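Azurocidin (Homo sapiens, PDB 1A7S) binds heparin, kills many Gram-negative bacteria, and acts as a neutrophil granule-derived chemoattractant for monocytes and fibroblasts. Local coordinates at residues L15-Q19 and S51-G56; R34-A40 and D89-L95. One frame throughout, in Å; residues are numbered along the deposited sequence.

Contact 1 (L15-Q19 and S51-G56); sequences LASIQ and STVVLG. With EOH (ethanol), chain J; EOH (ethanol), chain E.
Gln19 lays its side chain (chi1 m, chi2 t) over Val54, with Gln19 CD 3.7 Å from Val54 CG2. It belongs to the strand pair that closes the six-stranded N-terminal barrel of the chymotrypsin fold. Strands 15-19 and 51-55 are extended and antiparallel, their axes at 159° and 4.7 Å at closest approach. Ser17/Val54 and Gln19/Thr52 are hydrogen-bonded pairs: Ser17 N to Val54 O 2.9 Å, Val54 N to Ser17 O 2.8 Å, Gln19 N to Thr52 O 2.9 Å, Thr52 N to Gln19 O 2.8 Å. Ile18/Val53 between them is non-hydrogen-bonded. Its face is apolar: Ile18 CD1 meets Val53 CG2 at 4.1 Å, and Ala16 CB meets Leu55 CD2 at 3.7 Å. On the Gln19 face, Ser17 OG (chi1 t) donates to Gln19 OE1 at 2.9 Å and also bonds His24. Gly56 turns away from the strand with positive phi (74°). Beyond Ser17/Val54 the strands are bridged by water 1, which donates to Leu15 O and to Val54 O, both at 2.9 Å.

Contact 2 (R34-A40 and D89-L95); sequences RFVMTAA and DLMLLQL. With EOH (ethanol), chain Q.
Five backbone hydrogen bonds join the antiparallel segments: Leu95 N to Arg34 O 2.8 Å, Val36 N to Leu93 O 2.9 Å, Leu93 N to Val36 O 2.8 Å, Thr38 N to Met91 O 2.9 Å and Met91 N to Thr38 O 2.8 Å. Val36/Leu93 and Thr38/Met91 are thus hydrogen-bonded pairs, alternating with non-hydrogen-bonded Phe35/Gln94 and Met37/Leu92. The axes of strands 35-38 and 91-95 approach to 4.6 Å at 156°. At one end water 4 links Arg34 NH1 (3.0 Å), Gln94 NE2 (2.9 Å) and Leu95 O (2.6 Å), while Arg34 also forms a salt bridge with Glu98 and Gln94 OE1 is hydrogen-bonded to Gly221 N. At the other, Asp89 occupies the place of the triad aspartate in active proteases of the chymotrypsin fold. Its OD2 bonds Ser190 and Ser41, the latter standing where those enzymes carry histidine, consistent with a serine protease homologue. Asp89 OD1 lies 2.8 Å from Ala40 N, at an angle too poor for a hydrogen bond. On the Val36-Thr38 face, Val36 CG2 meets Leu95 CD2 at 4.1 Å and Thr38 CG2 meets Leu93 CD1 at 3.8 Å. On the other, Met37 (chi1 t, chi2 t) sets CG 3.6 Å from Leu90 CD1, and Phe35 (chi1 m) places CE2 3.5 Å from Gln94 CB, beside Val216 and Leu217 of helix 210-218.

In the fold
Both contacts are buried antiparallel pairs of one barrel. Contact 1 joins its first and fourth strands in chain order, contact 2 its third and sixth, and the segments alternate along the chain. Their centres lie 11 Å apart, and they meet inside the barrel, where the Ala16-Ile18-Val53 face of contact 1 packs on the Val36-Leu93 face of contact 2: Val53 CG2 and Ile18 CD1 each approach Leu93 CD1 to 4.0 Å. The opposite faces differ. Contact 1 turns polar Ser17, Gln19 and Thr52 away from this core, with water and ethanol nearby. Contact 2 backs mostly apolar Phe35, Met37 and Leu92 onto helix 210-218 and strand 184-192, and at Asp89 reaches the altered triad site.

Contact 1 (L15-Q19 and S51-G56)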
# COMPACT_ATOMS: atom_id res chain seq x y z
N LEU A 15 -1.46 3.28 -7.65
CA LEU A 15 -0.30 3.02 -6.85
C LEU A 15 0.54 4.28 -6.61
O LEU A 15 0.77 5.05 -7.57
CB LEU A 15 0.62 1.99 -7.46
CG LEU A 15 0.35 0.58 -7.35
CD1 LEU A 15 1.52 -0.21 -7.95
CD2 LEU A 15 0.04 0.07 -5.93
N ALA A 16 1.03 4.40 -5.41
CA ALA A 16 1.97 5.46 -5.07
C ALA A 16 3.33 4.87 -4.76
O ALA A 16 3.44 3.79 -4.20
CB ALA A 16 1.46 6.15 -3.79
N SER A 17 4.36 5.65 -5.07
CA SER A 17 5.74 5.45 -4.66
C SER A 17 6.04 6.56 -3.64
O SER A 17 5.89 7.72 -3.96
CB SER A 17 6.67 5.52 -5.85
OG SER A 17 8.02 5.57 -5.43
N ILE A 18 6.41 6.19 -2.43
CA ILE A 18 6.79 7.11 -1.36
C ILE A 18 8.32 7.13 -1.30
O ILE A 18 8.97 6.09 -1.21
CB ILE A 18 6.18 6.69 -0.01
CG1 ILE A 18 4.76 6.20 -0.09
CG2 ILE A 18 6.33 7.86 0.93
CD1 ILE A 18 3.71 6.99 -0.64
N GLN A 19 8.86 8.35 -1.41
CA GLN A 19 10.29 8.53 -1.66
C GLN A 19 10.90 9.45 -0.64
O GLN A 19 10.29 10.42 -0.17
CB GLN A 19 10.48 9.08 -3.09
CG GLN A 19 9.87 8.16 -4.13
CD GLN A 19 10.24 8.41 -5.57
OE1 GLN A 19 9.88 7.58 -6.46
NE2 GLN A 19 10.94 9.46 -5.83
N SER A 51 9.46 13.36 3.03
CA SER A 51 9.25 12.44 1.98
C SER A 51 8.29 13.06 0.95
O SER A 51 7.53 13.96 1.28
CB SER A 51 8.52 11.14 2.52
OG SER A 51 9.46 10.50 3.44
N THR A 52 8.37 12.50 -0.26
CA THR A 52 7.48 12.85 -1.32
C THR A 52 6.65 11.67 -1.80
O THR A 52 6.95 10.53 -1.44
CB THR A 52 8.23 13.41 -2.55
OG1 THR A 52 9.08 12.43 -3.04
CG2 THR A 52 8.97 14.69 -2.15
N VAL A 53 5.58 11.99 -2.52
CA VAL A 53 4.66 11.00 -3.04
C VAL A 53 4.63 11.12 -4.56
O VAL A 53 4.37 12.22 -5.04
CB VAL A 53 3.22 11.15 -2.50
CG1 VAL A 53 2.28 10.16 -3.15
CG2 VAL A 53 3.23 11.02 -0.98
N VAL A 54 4.89 10.04 -5.26
CA VAL A 54 4.84 10.00 -6.70
C VAL A 54 3.72 9.10 -7.17
O VAL A 54 3.67 7.92 -6.82
CB VAL A 54 6.19 9.50 -7.29
CG1 VAL A 54 6.15 9.58 -8.82
CG2 VAL A 54 7.34 10.32 -6.78
N LEU A 55 2.80 9.67 -7.93
CA LEU A 55 1.70 8.96 -8.58
C LEU A 55 1.96 8.87 -10.08
O LEU A 55 2.67 9.74 -10.63
CB LEU A 55 0.40 9.69 -8.32
CG LEU A 55 0.03 9.97 -6.85
CD1 LEU A 55 -1.35 10.64 -6.82
CD2 LEU A 55 0.05 8.71 -6.05
N GLY A 56 1.36 7.93 -10.76
CA GLY A 56 1.52 7.80 -12.19
C GLY A 56 2.86 7.24 -12.65
O GLY A 56 3.15 7.28 -13.84
C1 EOH J . 10.27 12.10 -7.10
C2 EOH J . 9.38 13.06 -7.90
O EOH J . 10.05 12.26 -5.66
C1 EOH E . 2.11 3.48 -14.88
C2 EOH E . 2.41 2.40 -14.01
O EOH E . 2.29 4.85 -15.17
O HOH W 1 3.19 5.95 -8.87
O HOH W 2 -0.18 5.74 -9.98
O HOH W 3 11.76 12.42 -2.30

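Contact 2 (R34-A40 and D89-L95)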
# COMPACT_ATOMS: atom_id res chain seq x y z
N ARG A 34 -6.95 14.01 -2.60
CA ARG A 34 -6.08 14.63 -1.66
C ARG A 34 -5.36 13.73 -0.70
O ARG A 34 -4.58 14.21 0.13
CB ARG A 34 -6.77 15.80 -0.90
CG ARG A 34 -5.92 16.86 -0.33
CD ARG A 34 -6.81 17.92 0.36
NE ARG A 34 -7.71 18.58 -0.55
CZ ARG A 34 -7.44 19.75 -1.17
NH1 ARG A 34 -6.21 20.26 -1.15
NH2 ARG A 34 -8.37 20.38 -1.92
N PHE A 35 -5.56 12.40 -0.75
CA PHE A 35 -5.00 11.54 0.25
C PHE A 35 -4.52 10.19 -0.32
O PHE A 35 -5.18 9.54 -1.10
CB PHE A 35 -6.02 11.17 1.39
CG PHE A 35 -6.40 12.36 2.26
CD1 PHE A 35 -7.48 13.14 1.85
CD2 PHE A 35 -5.78 12.62 3.42
CE1 PHE A 35 -7.87 14.19 2.66
CE2 PHE A 35 -6.12 13.68 4.23
CZ PHE A 35 -7.20 14.47 3.82
N VAL A 36 -3.34 9.82 0.18
CA VAL A 36 -2.72 8.53 -0.05
C VAL A 36 -2.72 7.72 1.23
O VAL A 36 -2.37 8.20 2.31
CB VAL A 36 -1.29 8.69 -0.60
CG1 VAL A 36 -0.47 7.41 -0.52
CG2 VAL A 36 -1.43 9.07 -2.15
N MET A 37 -3.13 6.45 1.09
CA MET A 37 -3.14 5.48 2.22
C MET A 37 -1.88 4.61 2.13
O MET A 37 -1.56 4.08 1.07
CB MET A 37 -4.38 4.59 2.11
CG MET A 37 -4.48 3.55 3.20
SD MET A 37 -6.08 2.70 3.20
CE MET A 37 -5.96 1.70 1.70
N THR A 38 -1.20 4.49 3.25
CA THR A 38 0.03 3.73 3.37
C THR A 38 0.11 3.16 4.79
O THR A 38 -0.89 3.15 5.52
CB THR A 38 1.24 4.61 3.02
OG1 THR A 38 2.43 3.85 2.95
CG2 THR A 38 1.41 5.77 3.91
N ALA A 39 1.27 2.58 5.11
CA ALA A 39 1.51 2.01 6.43
C ALA A 39 2.19 3.02 7.30
O ALA A 39 3.16 3.68 6.91
CB ALA A 39 2.36 0.75 6.28
N ALA A 40 1.76 3.09 8.58
CA ALA A 40 2.47 3.89 9.57
C ALA A 40 3.89 3.40 9.82
O ALA A 40 4.79 4.23 10.14
CB ALA A 40 1.70 3.98 10.88
N ASP A 89 -1.53 -0.49 11.73
CA ASP A 89 -0.46 -0.05 10.84
C ASP A 89 -1.02 0.60 9.60
O ASP A 89 -1.11 0.03 8.53
CB ASP A 89 0.46 -1.21 10.51
CG ASP A 89 1.73 -0.72 9.78
OD1 ASP A 89 1.87 0.52 9.67
OD2 ASP A 89 2.54 -1.57 9.41
N LEU A 90 -1.39 1.87 9.77
CA LEU A 90 -2.18 2.58 8.78
C LEU A 90 -1.88 4.09 8.93
O LEU A 90 -1.91 4.64 10.02
CB LEU A 90 -3.63 2.31 8.94
CG LEU A 90 -4.62 3.11 8.00
CD1 LEU A 90 -4.45 2.57 6.68
CD2 LEU A 90 -6.04 2.93 8.56
N MET A 91 -1.56 4.72 7.80
CA MET A 91 -1.27 6.14 7.80
C MET A 91 -1.91 6.77 6.59
O MET A 91 -1.81 6.18 5.50
CB MET A 91 0.23 6.38 7.83
CG MET A 91 0.56 7.89 7.93
SD MET A 91 2.10 8.22 8.48
CE MET A 91 2.20 7.64 10.16
N LEU A 92 -2.51 7.92 6.74
CA LEU A 92 -3.03 8.70 5.64
C LEU A 92 -2.13 9.92 5.46
O LEU A 92 -1.88 10.65 6.41
CB LEU A 92 -4.48 9.13 5.91
CG LEU A 92 -5.44 7.96 6.13
CD1 LEU A 92 -6.90 8.51 6.19
CD2 LEU A 92 -5.36 6.88 5.13
N LEU A 93 -1.75 10.11 4.21
CA LEU A 93 -0.89 11.25 3.82
C LEU A 93 -1.79 12.22 3.04
O LEU A 93 -2.33 11.89 2.01
CB LEU A 93 0.22 10.75 2.92
CG LEU A 93 1.10 9.59 3.38
CD1 LEU A 93 2.12 9.20 2.36
CD2 LEU A 93 1.71 9.89 4.73
N GLN A 94 -1.88 13.43 3.60
CA GLN A 94 -2.61 14.49 2.86
C GLN A 94 -1.60 15.09 1.87
O GLN A 94 -0.54 15.57 2.32
CB GLN A 94 -3.15 15.54 3.78
CG GLN A 94 -3.94 16.62 3.08
CD GLN A 94 -4.64 17.60 3.93
OE1 GLN A 94 -5.17 17.21 5.00
NE2 GLN A 94 -4.83 18.80 3.40
N LEU A 95 -1.96 15.08 0.63
CA LEU A 95 -1.08 15.68 -0.43
C LEU A 95 -1.21 17.18 -0.40
O LEU A 95 -2.20 17.72 0.08
CB LEU A 95 -1.54 15.11 -1.78
CG LEU A 95 -1.63 13.61 -1.89
CD1 LEU A 95 -2.09 13.22 -3.30
CD2 LEU A 95 -0.36 12.94 -1.58
C1 EOH Q . -6.62 21.34 2.64
C2 EOH Q . -8.07 21.63 2.26
O EOH Q . -6.50 21.09 4.07
O HOH W 4 -3.99 19.52 0.69